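Local coordinates for protein acetylene hydratase (Pelobacter acetylenicus, PDB 2E7Z) that hydrates acetylene to acetaldehyde, using a tungsten-bis(molybdopterin guanine dinucleotide) cofactor and carrying one [4Fe-4S] cluster, at residues 105-110 and 129-134; 410-415 and 437-442; 589-594 and 719-724. All coordinates share one frame; numbering follows the deposited sequence.

Overall arrangement
Interactions 1 and 2 belong to one mixed sheet, where strands 103-107 and 408-412 lie next to each other, and their centres are 11 Å apart. Ser106 OG and Ser414 OG, 2.7 Å apart, probably share a hydrogen bond between the two. At the C-terminal ends of these strands both contacts hold the same MGD: Thr108 of interaction 1 takes a phosphate, while interaction 2 takes the guanosine. The side chain of Ala134 comes to about 8 Å from the tungsten, that of Ser414 to about 12 Å. Interaction 3 stands apart in another sheet, its nearest atoms about 16 Å from interaction 1 and about 18 Å from interaction 2.

Interaction 1: residues 105-110 and 129-134; sequences VSQTEI and PNWTSA. With MGD (2-amino-5,6-dimercapto-7-methyl-3,7,8a,9-tetrahydro-8-oxa-1,3,9,10-tetraaza-anthracen-4-one guanosine dinucleotide), chain E.
Val105 pairs with Trp131, and Ser106 with Thr132, where strand 103-107 and strand 131-132 lie parallel as the two strands of a beta-alpha-beta unit that crosses over through helix 118-126. The ladder is regular: Val105 N donates to Asn130 O, Thr132 N to Val105 O at 2.8 Å, and Gln107 N to Thr132 O. Val105 and Trp131 put their side chains on one face of the sheet, where Val105 CG1 packs on Trp131 CD1 at 3.9 Å and both side chains touch helix 118-126. Ser106 and Thr132 occupy the other face, with Ser106 OG bonded to Tyr420 and Ser414 and Thr132 OG1 to the carbonyl of Ala389.

Gln107 reaches across to the indole. With CG anti to the backbone N (chi1 177°) its chain runs on extended, and OE1 accepts from Trp131 NE1 at 2.8 Å. The bond is bent, 139° at the hydrogen, and the amide plane stands nearly perpendicular to the indole, 89° from it. NE2 of the same amide is bonded to Glu115 and Glu491, so both ends of the group are held and its rotation is fixed.

Beyond the strands the two segments meet the MGD cofactor. Ser133 OG donates to Gln107 O at 2.8 Å, tying the residue after strand 131-132 to the last residue of strand 103-107. Thr108 OG1 donates to the phosphate oxygen O2A of MGD at 2.6 Å, and CG2 of the same side chain lies beside O1A. The hydroxyl in turn accepts from two waters. Water 1 bridges the segments, donating to Thr108 OG1 and accepting from Ala134 N at 2.9 Å. Ala134 CB touches the cofactor directly, 3.4 Å from O3A of MGD.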
# COMPACT_ATOMS: atom_id res chain seq x y z
N VAL A 105 15.35 3.89 4.98
CA VAL A 105 14.15 4.65 5.35
C VAL A 105 12.90 3.84 5.02
O VAL A 105 12.81 3.30 3.91
CB VAL A 105 14.12 6.03 4.63
CG1 VAL A 105 12.80 6.76 4.93
CG2 VAL A 105 15.28 6.89 5.04
N SER A 106 11.95 3.76 5.96
CA SER A 106 10.63 3.21 5.68
C SER A 106 9.66 4.37 5.87
O SER A 106 9.52 4.87 7.01
CB SER A 106 10.35 2.04 6.62
OG SER A 106 9.03 1.55 6.49
N GLN A 107 9.02 4.81 4.80
CA GLN A 107 8.14 5.98 4.85
C GLN A 107 6.80 5.68 4.25
O GLN A 107 6.74 5.15 3.13
CB GLN A 107 8.78 7.13 4.04
CG GLN A 107 7.94 8.39 3.95
CD GLN A 107 8.28 9.23 2.74
OE1 GLN A 107 8.88 8.74 1.78
NE2 GLN A 107 7.85 10.47 2.74
N THR A 108 5.72 6.02 4.94
CA THR A 108 4.40 5.98 4.32
C THR A 108 3.94 7.41 4.08
O THR A 108 3.39 8.06 5.00
CB THR A 108 3.39 5.23 5.19
OG1 THR A 108 3.88 3.89 5.38
CG2 THR A 108 2.04 5.20 4.51
N GLU A 109 4.16 7.92 2.87
CA GLU A 109 3.88 9.32 2.65
C GLU A 109 2.38 9.61 2.63
O GLU A 109 1.99 10.75 2.96
CB GLU A 109 4.58 9.84 1.39
CG GLU A 109 4.31 11.31 1.06
CD GLU A 109 4.63 12.29 2.20
OE1 GLU A 109 5.21 11.88 3.24
OE2 GLU A 109 4.27 13.47 2.02
N ILE A 110 1.52 8.64 2.27
CA ILE A 110 0.10 8.98 2.26
C ILE A 110 -0.44 9.32 3.64
O ILE A 110 -1.46 9.99 3.75
CB ILE A 110 -0.75 7.87 1.56
CG1 ILE A 110 -2.02 8.44 0.91
CG2 ILE A 110 -1.06 6.71 2.50
CD1 ILE A 110 -1.77 9.39 -0.30
N PRO A 129 20.18 5.11 -1.74
CA PRO A 129 19.07 4.61 -2.51
C PRO A 129 18.08 3.80 -1.65
O PRO A 129 17.07 3.31 -2.16
CB PRO A 129 19.77 3.64 -3.47
CG PRO A 129 20.81 3.01 -2.59
CD PRO A 129 21.33 4.18 -1.75
N ASN A 130 18.39 3.61 -0.37
CA ASN A 130 17.68 2.59 0.41
C ASN A 130 16.37 3.04 1.08
O ASN A 130 16.22 3.01 2.31
CB ASN A 130 18.65 1.89 1.34
CG ASN A 130 19.64 1.01 0.57
OD1 ASN A 130 20.85 1.00 0.86
ND2 ASN A 130 19.14 0.33 -0.46
N TRP A 131 15.45 3.47 0.23
CA TRP A 131 14.10 3.84 0.61
C TRP A 131 13.15 2.69 0.34
O TRP A 131 13.21 2.10 -0.79
CB TRP A 131 13.64 5.04 -0.23
CG TRP A 131 12.28 5.54 0.15
CD1 TRP A 131 12.03 6.50 1.07
CD2 TRP A 131 11.01 5.15 -0.41
NE1 TRP A 131 10.67 6.72 1.16
CE2 TRP A 131 10.03 5.93 0.25
CE3 TRP A 131 10.61 4.25 -1.41
CZ2 TRP A 131 8.67 5.83 -0.04
CZ3 TRP A 131 9.24 4.14 -1.70
CH2 TRP A 131 8.28 4.94 -1.02
N THR A 132 12.30 2.37 1.31
CA THR A 132 11.24 1.44 1.03
C THR A 132 9.99 1.92 1.75
O THR A 132 10.01 2.97 2.42
CB THR A 132 11.61 -0.02 1.37
OG1 THR A 132 10.66 -0.89 0.73
CG2 THR A 132 11.60 -0.30 2.85
N SER A 133 8.91 1.17 1.61
CA SER A 133 7.64 1.61 2.12
C SER A 133 6.75 0.40 2.23
O SER A 133 6.86 -0.55 1.44
CB SER A 133 7.04 2.66 1.17
OG SER A 133 5.75 3.09 1.60
N ALA A 134 5.81 0.43 3.17
CA ALA A 134 4.93 -0.70 3.33
C ALA A 134 4.10 -0.89 2.08
O ALA A 134 3.55 -1.98 1.84
CB ALA A 134 4.07 -0.49 4.57
PB MGD E . 1.29 1.11 9.84
O1B MGD E . 2.30 0.00 9.66
O2B MGD E . 0.16 0.93 10.79
O3B MGD E . 0.61 1.52 8.45
O3A MGD E . 1.32 0.72 6.17
PA MGD E . 1.24 2.06 7.07
O1A MGD E . 0.23 3.03 6.54
O2A MGD E . 2.66 2.49 7.26
O5' MGD E . 2.14 2.41 10.27
C5' MGD E . 1.56 3.69 10.12
C4' MGD E . 2.14 4.55 11.23
O4' MGD E . 1.82 5.91 10.92
C3' MGD E . 1.50 4.32 12.59
O3' MGD E . 2.53 3.99 13.54
C2' MGD E . 0.77 5.63 12.96
O2' MGD E . 0.77 5.99 14.36
C1' MGD E . 1.55 6.62 12.15
N9 MGD E . 0.83 7.83 11.73
C8 MGD E . -0.45 7.93 11.31
N7 MGD E . -0.73 9.18 10.90
C5 MGD E . 0.42 9.88 11.00
C6 MGD E . 0.85 11.24 10.73
O6 MGD E . 0.06 12.10 10.28
N1 MGD E . 2.14 11.52 10.97
C2 MGD E . 3.02 10.67 11.51
N2 MGD E . 4.31 11.09 11.69
N3 MGD E . 2.69 9.41 11.78
C4 MGD E . 1.43 9.00 11.54
C10 MGD E . 0.15 0.34 5.44
C11 MGD E . 0.59 -0.70 4.43
O11 MGD E . 0.97 -1.84 5.19
C12 MGD E . -0.54 -1.03 3.50
S12 MGD E . -1.32 0.26 2.68
C13 MGD E . -0.90 -2.30 3.26
S13 MGD E . -2.25 -2.70 2.31
C14 MGD E . -0.15 -3.47 3.82
N15 MGD E . -0.92 -4.17 4.84
C16 MGD E . -0.23 -5.17 5.46
C17 MGD E . -0.84 -6.40 5.98
O17 MGD E . -2.07 -6.60 5.86
N18 MGD E . -0.03 -7.30 6.57
C19 MGD E . 1.31 -7.13 6.70
N19 MGD E . 2.06 -8.07 7.31
N20 MGD E . 1.92 -6.02 6.28
C21 MGD E . 1.23 -5.05 5.66
N22 MGD E . 1.87 -3.97 5.21
C23 MGD E . 1.20 -2.99 4.38
O HOH W 1 6.18 2.56 5.06
O HOH W 2 2.85 2.16 3.07

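Interaction 2: residues 410-415 and 437-442; sequences FALASN and VCYDQF. With MGD (2-amino-5,6-dimercapto-7-methyl-3,7,8a,9-tetrahydro-8-oxa-1,3,9,10-tetraaza-anthracen-4-one guanosine dinucleotide), chain E.
Ala411 is hydrogen-bonded to both Val437 and Tyr439 in the parallel pairing of strands 408-412 and 435-440, which helix 423-431 connects as a beta-alpha-beta unit. The strand axes are 6° apart. Three backbone bonds form the ladder: Ala411 N to Val437 O, Tyr439 N to Ala411 O at 2.8 Å, and Ala413 N to Tyr439 O. All are nearly straight.

The apolar contacts divide between the two faces. Phe410 and Val437 lie side by side and point the same way, with Phe410 CE1 3.7 Å from Val437 CG2; on that face Leu412 CD2 also packs against Tyr439 CB. The other face carries the looser pair Ala411 CB and Cys438 SG.

At and just past the C-terminal ends of the strands, polar contacts grip the guanosine of MGD. Asp440 spans both ribose hydroxyls, OD1 accepting from O2' at 2.6 Å and OD2 from O3' at 2.7 Å. OD1 also takes the backbone N-H groups of Gln441 and Phe442, the latter closing an Asx turn that fixes how the carboxylate is rotated. An alanine in place of Asp440 would probably leave O2' and O3' without these acceptors and undo the turn. Asn415 N donates to O5' of MGD at 3.0 Å. Water 3 joins the two segments, accepting from Ser414 N and lying within bonding distance of Tyr439 O and Asp440 OD2.

The guanine is bonded through its amino group and packed against Tyr439 and Ala413. N2 of MGD donates to Tyr439 O and lies over one face of the Tyr439 ring; the ring's OH bonds the carbonyl of Lys489. Ala413 CB presses on the base, 3.3 Å from N3 of MGD.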
# COMPACT_ATOMS: atom_id res chain seq x y z
N PHE A 410 15.32 5.26 9.49
CA PHE A 410 14.28 6.24 9.80
C PHE A 410 12.93 5.63 9.45
O PHE A 410 12.73 5.15 8.32
CB PHE A 410 14.40 7.56 9.02
CG PHE A 410 15.64 8.36 9.27
CD1 PHE A 410 16.54 8.06 10.27
CD2 PHE A 410 15.87 9.46 8.44
CE1 PHE A 410 17.69 8.86 10.46
CE2 PHE A 410 17.00 10.26 8.63
CZ PHE A 410 17.89 9.97 9.67
N ALA A 411 11.99 5.71 10.39
CA ALA A 411 10.60 5.28 10.19
C ALA A 411 9.73 6.52 10.17
O ALA A 411 9.62 7.19 11.22
CB ALA A 411 10.16 4.30 11.27
N LEU A 412 9.11 6.84 9.04
CA LEU A 412 8.32 8.07 8.87
C LEU A 412 6.89 7.67 8.64
O LEU A 412 6.54 7.17 7.58
CB LEU A 412 8.85 8.92 7.71
CG LEU A 412 10.35 9.20 7.72
CD1 LEU A 412 10.82 9.92 6.44
CD2 LEU A 412 10.76 9.95 8.96
N ALA A 413 6.06 7.85 9.67
CA ALA A 413 4.66 7.40 9.70
C ALA A 413 4.56 5.94 9.25
O ALA A 413 3.72 5.57 8.44
CB ALA A 413 3.75 8.31 8.89
N SER A 414 5.44 5.12 9.82
CA SER A 414 5.54 3.72 9.45
C SER A 414 5.93 2.88 10.65
O SER A 414 7.03 3.04 11.21
CB SER A 414 6.58 3.58 8.30
OG SER A 414 6.89 2.21 8.04
N ASN A 415 5.01 2.00 11.07
CA ASN A 415 5.31 1.07 12.14
C ASN A 415 5.99 -0.13 11.51
O ASN A 415 5.47 -1.23 11.42
CB ASN A 415 4.00 0.71 12.85
CG ASN A 415 4.19 -0.23 14.01
OD1 ASN A 415 5.28 -0.39 14.56
ND2 ASN A 415 3.07 -0.81 14.45
N VAL A 437 15.49 6.51 14.11
CA VAL A 437 14.63 7.67 14.36
C VAL A 437 13.22 7.31 13.94
O VAL A 437 13.02 6.81 12.82
CB VAL A 437 15.12 8.89 13.56
CG1 VAL A 437 14.15 10.08 13.70
CG2 VAL A 437 16.57 9.27 13.91
N CYS A 438 12.24 7.53 14.81
CA CYS A 438 10.84 7.23 14.51
C CYS A 438 10.02 8.49 14.58
O CYS A 438 9.96 9.09 15.66
CB CYS A 438 10.31 6.12 15.42
SG CYS A 438 8.61 5.67 15.06
N TYR A 439 9.42 8.90 13.47
CA TYR A 439 8.61 10.11 13.40
C TYR A 439 7.16 9.67 13.34
O TYR A 439 6.69 9.10 12.33
CB TYR A 439 9.05 10.95 12.17
CG TYR A 439 8.17 12.13 11.84
CD1 TYR A 439 8.15 13.27 12.64
CD2 TYR A 439 7.37 12.12 10.69
CE1 TYR A 439 7.36 14.36 12.31
CE2 TYR A 439 6.59 13.19 10.37
CZ TYR A 439 6.58 14.32 11.17
OH TYR A 439 5.74 15.35 10.81
N ASP A 440 6.44 9.85 14.45
CA ASP A 440 5.14 9.20 14.60
C ASP A 440 4.28 10.03 15.54
O ASP A 440 4.68 11.10 15.97
CB ASP A 440 5.32 7.75 15.14
CG ASP A 440 4.19 6.80 14.69
OD1 ASP A 440 3.09 6.89 15.27
OD2 ASP A 440 4.43 5.95 13.77
N GLN A 441 3.10 9.49 15.82
CA GLN A 441 2.16 10.12 16.77
C GLN A 441 2.12 9.40 18.11
O GLN A 441 1.65 9.98 19.09
CB GLN A 441 0.78 10.15 16.13
CG GLN A 441 0.70 11.11 14.94
CD GLN A 441 -0.63 11.13 14.18
OE1 GLN A 441 -0.86 12.05 13.37
NE2 GLN A 441 -1.47 10.14 14.38
N PHE A 442 2.60 8.17 18.16
CA PHE A 442 2.53 7.35 19.37
C PHE A 442 3.81 6.56 19.58
O PHE A 442 4.62 6.41 18.64
CB PHE A 442 1.31 6.43 19.28
CG PHE A 442 0.01 7.19 19.30
CD1 PHE A 442 -0.54 7.61 20.51
CD2 PHE A 442 -0.62 7.55 18.12
CE1 PHE A 442 -1.72 8.36 20.54
CE2 PHE A 442 -1.80 8.30 18.12
CZ PHE A 442 -2.33 8.72 19.36
PB MGD E . 1.29 1.11 9.84
O1B MGD E . 2.30 0.00 9.66
O2B MGD E . 0.16 0.93 10.79
O3B MGD E . 0.61 1.52 8.45
O3A MGD E . 1.32 0.72 6.17
PA MGD E . 1.24 2.06 7.07
O1A MGD E . 0.23 3.03 6.54
O2A MGD E . 2.66 2.49 7.26
O5' MGD E . 2.14 2.41 10.27
C5' MGD E . 1.56 3.69 10.12
C4' MGD E . 2.14 4.55 11.23
O4' MGD E . 1.82 5.91 10.92
C3' MGD E . 1.50 4.32 12.59
O3' MGD E . 2.53 3.99 13.54
C2' MGD E . 0.77 5.63 12.96
O2' MGD E . 0.77 5.99 14.36
C1' MGD E . 1.55 6.62 12.15
N9 MGD E . 0.83 7.83 11.73
C8 MGD E . -0.45 7.93 11.31
N7 MGD E . -0.73 9.18 10.90
C5 MGD E . 0.42 9.88 11.00
C6 MGD E . 0.85 11.24 10.73
O6 MGD E . 0.06 12.10 10.28
N1 MGD E . 2.14 11.52 10.97
C2 MGD E . 3.02 10.67 11.51
N2 MGD E . 4.31 11.09 11.69
N3 MGD E . 2.69 9.41 11.78
C4 MGD E . 1.43 9.00 11.54
C10 MGD E . 0.15 0.34 5.44
C11 MGD E . 0.59 -0.70 4.43
O11 MGD E . 0.97 -1.84 5.19
C12 MGD E . -0.54 -1.03 3.50
S12 MGD E . -1.32 0.26 2.68
C13 MGD E . -0.90 -2.30 3.26
S13 MGD E . -2.25 -2.70 2.31
C14 MGD E . -0.15 -3.47 3.82
N15 MGD E . -0.92 -4.17 4.84
C16 MGD E . -0.23 -5.17 5.46
C17 MGD E . -0.84 -6.40 5.98
O17 MGD E . -2.07 -6.60 5.86
N18 MGD E . -0.03 -7.30 6.57
C19 MGD E . 1.31 -7.13 6.70
N19 MGD E . 2.06 -8.07 7.31
N20 MGD E . 1.92 -6.02 6.28
C21 MGD E . 1.23 -5.05 5.66
N22 MGD E . 1.87 -3.97 5.21
C23 MGD E . 1.20 -2.99 4.38
O HOH W 3 6.82 6.09 12.17
O HOH W 4 6.04 3.66 14.07

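Interaction 3: residues 589-594 and 719-724; sequences ELAKEY and GILAKA
The Tyr594 ring carries Lys723 CE on one face, 3.6 Å above the plane and offset toward the rim, and has Leu590 O and Ala722 C at its edge. The contact packs helix 588-593 on strand 720-726, part of a mixed sheet consistent with the double-psi beta-barrel domain that binds molybdopterin dinucleotide in this family. Strand 596-600, next after the helix, is the antiparallel neighbour of strand 720-726.

Lys723 CG sits between the backbone N and the carbonyl carbon (chi1 62°), and a bend at chi3 of 84° carries CE over the tyrosine. The methylene makes a CH-pi contact; NZ, 4.7 Å from the centroid of the Tyr594 ring, adds an off-centre cation-pi interaction. NZ also forms a salt bridge with Glu593 OE2 at 2.6 Å, using that oxygen's anti lone pair. Glu593 is exposed and Lys723 partly exposed, so the salt bridge forms near solvent.

Apolar contacts come from Leu721: its CD1 meets Ala591 CB and Leu590 CD2, while Leu721 CB lies 3.6 Å from Tyr594 CB. Water 5 links the two polar ends, 2.8 Å from Tyr594 OH and accepting from Lys723 NZ at 3.0 Å.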
# COMPACT_ATOMS: atom_id res chain seq x y z
N GLU A 589 0.97 -33.56 2.42
CA GLU A 589 1.59 -34.12 3.62
C GLU A 589 1.72 -33.07 4.73
O GLU A 589 1.32 -33.31 5.87
CB GLU A 589 2.95 -34.76 3.29
CG GLU A 589 3.62 -35.47 4.48
CD GLU A 589 2.79 -36.60 5.09
OE1 GLU A 589 2.95 -36.86 6.30
OE2 GLU A 589 1.98 -37.24 4.37
N LEU A 590 2.26 -31.90 4.38
CA LEU A 590 2.36 -30.80 5.35
C LEU A 590 0.98 -30.40 5.86
O LEU A 590 0.83 -30.06 7.04
CB LEU A 590 3.05 -29.60 4.71
CG LEU A 590 3.42 -28.45 5.66
CD1 LEU A 590 4.31 -28.94 6.82
CD2 LEU A 590 4.08 -27.33 4.88
N ALA A 591 -0.01 -30.45 4.98
CA ALA A 591 -1.38 -30.08 5.33
C ALA A 591 -2.02 -31.03 6.37
O ALA A 591 -3.03 -30.70 6.99
CB ALA A 591 -2.23 -29.97 4.06
N LYS A 592 -1.41 -32.19 6.59
CA LYS A 592 -1.89 -33.03 7.69
C LYS A 592 -1.63 -32.38 9.05
O LYS A 592 -2.44 -32.51 9.95
CB LYS A 592 -1.29 -34.43 7.65
CG LYS A 592 -1.78 -35.24 6.47
CD LYS A 592 -1.09 -36.58 6.43
CE LYS A 592 -1.34 -37.24 5.09
NZ LYS A 592 -0.54 -38.50 4.97
N GLU A 593 -0.50 -31.68 9.17
CA GLU A 593 -0.14 -31.03 10.41
C GLU A 593 -0.67 -29.61 10.46
O GLU A 593 -1.04 -29.12 11.54
CB GLU A 593 1.39 -31.00 10.61
CG GLU A 593 1.79 -30.31 11.93
CD GLU A 593 3.27 -30.32 12.22
OE1 GLU A 593 4.02 -31.03 11.53
OE2 GLU A 593 3.68 -29.59 13.16
N TYR A 594 -0.69 -28.96 9.29
CA TYR A 594 -1.14 -27.58 9.14
C TYR A 594 -2.31 -27.59 8.16
O TYR A 594 -2.13 -27.37 6.97
CB TYR A 594 -0.02 -26.71 8.56
CG TYR A 594 1.23 -26.61 9.40
CD1 TYR A 594 2.27 -27.52 9.26
CD2 TYR A 594 1.39 -25.57 10.32
CE1 TYR A 594 3.46 -27.40 10.01
CE2 TYR A 594 2.55 -25.45 11.08
CZ TYR A 594 3.58 -26.37 10.92
OH TYR A 594 4.74 -26.23 11.67
N GLY A 719 -1.91 -19.75 0.00
CA GLY A 719 -0.55 -20.16 -0.32
C GLY A 719 0.33 -20.48 0.86
O GLY A 719 1.52 -20.75 0.69
N ILE A 720 -0.27 -20.48 2.03
CA ILE A 720 0.41 -20.78 3.29
C ILE A 720 -0.52 -21.67 4.10
O ILE A 720 -1.72 -21.42 4.15
CB ILE A 720 0.70 -19.49 4.12
CG1 ILE A 720 1.73 -18.59 3.44
CG2 ILE A 720 1.17 -19.82 5.53
CD1 ILE A 720 1.78 -17.21 4.15
N LEU A 721 0.04 -22.69 4.74
CA LEU A 721 -0.72 -23.56 5.62
C LEU A 721 -0.51 -23.16 7.08
O LEU A 721 0.57 -22.64 7.47
CB LEU A 721 -0.33 -25.03 5.38
CG LEU A 721 -0.70 -25.59 4.00
CD1 LEU A 721 0.15 -26.81 3.66
CD2 LEU A 721 -2.21 -25.89 3.90
N ALA A 722 -1.54 -23.39 7.87
CA ALA A 722 -1.55 -23.05 9.29
C ALA A 722 -2.27 -24.10 10.14
O ALA A 722 -3.12 -24.85 9.64
CB ALA A 722 -2.18 -21.69 9.51
N LYS A 723 -1.92 -24.12 11.42
CA LYS A 723 -2.67 -24.88 12.41
C LYS A 723 -3.18 -23.94 13.49
O LYS A 723 -2.60 -22.85 13.70
CB LYS A 723 -1.81 -25.98 13.05
CG LYS A 723 -0.60 -25.44 13.82
CD LYS A 723 0.11 -26.53 14.62
CE LYS A 723 1.07 -27.29 13.77
NZ LYS A 723 2.11 -28.02 14.58
N ALA A 724 -4.25 -24.34 14.15
CA ALA A 724 -4.82 -23.54 15.23
C ALA A 724 -5.01 -24.45 16.43
O ALA A 724 -5.49 -25.58 16.30
CB ALA A 724 -6.13 -22.94 14.80
O HOH W 5 4.67 -26.42 14.44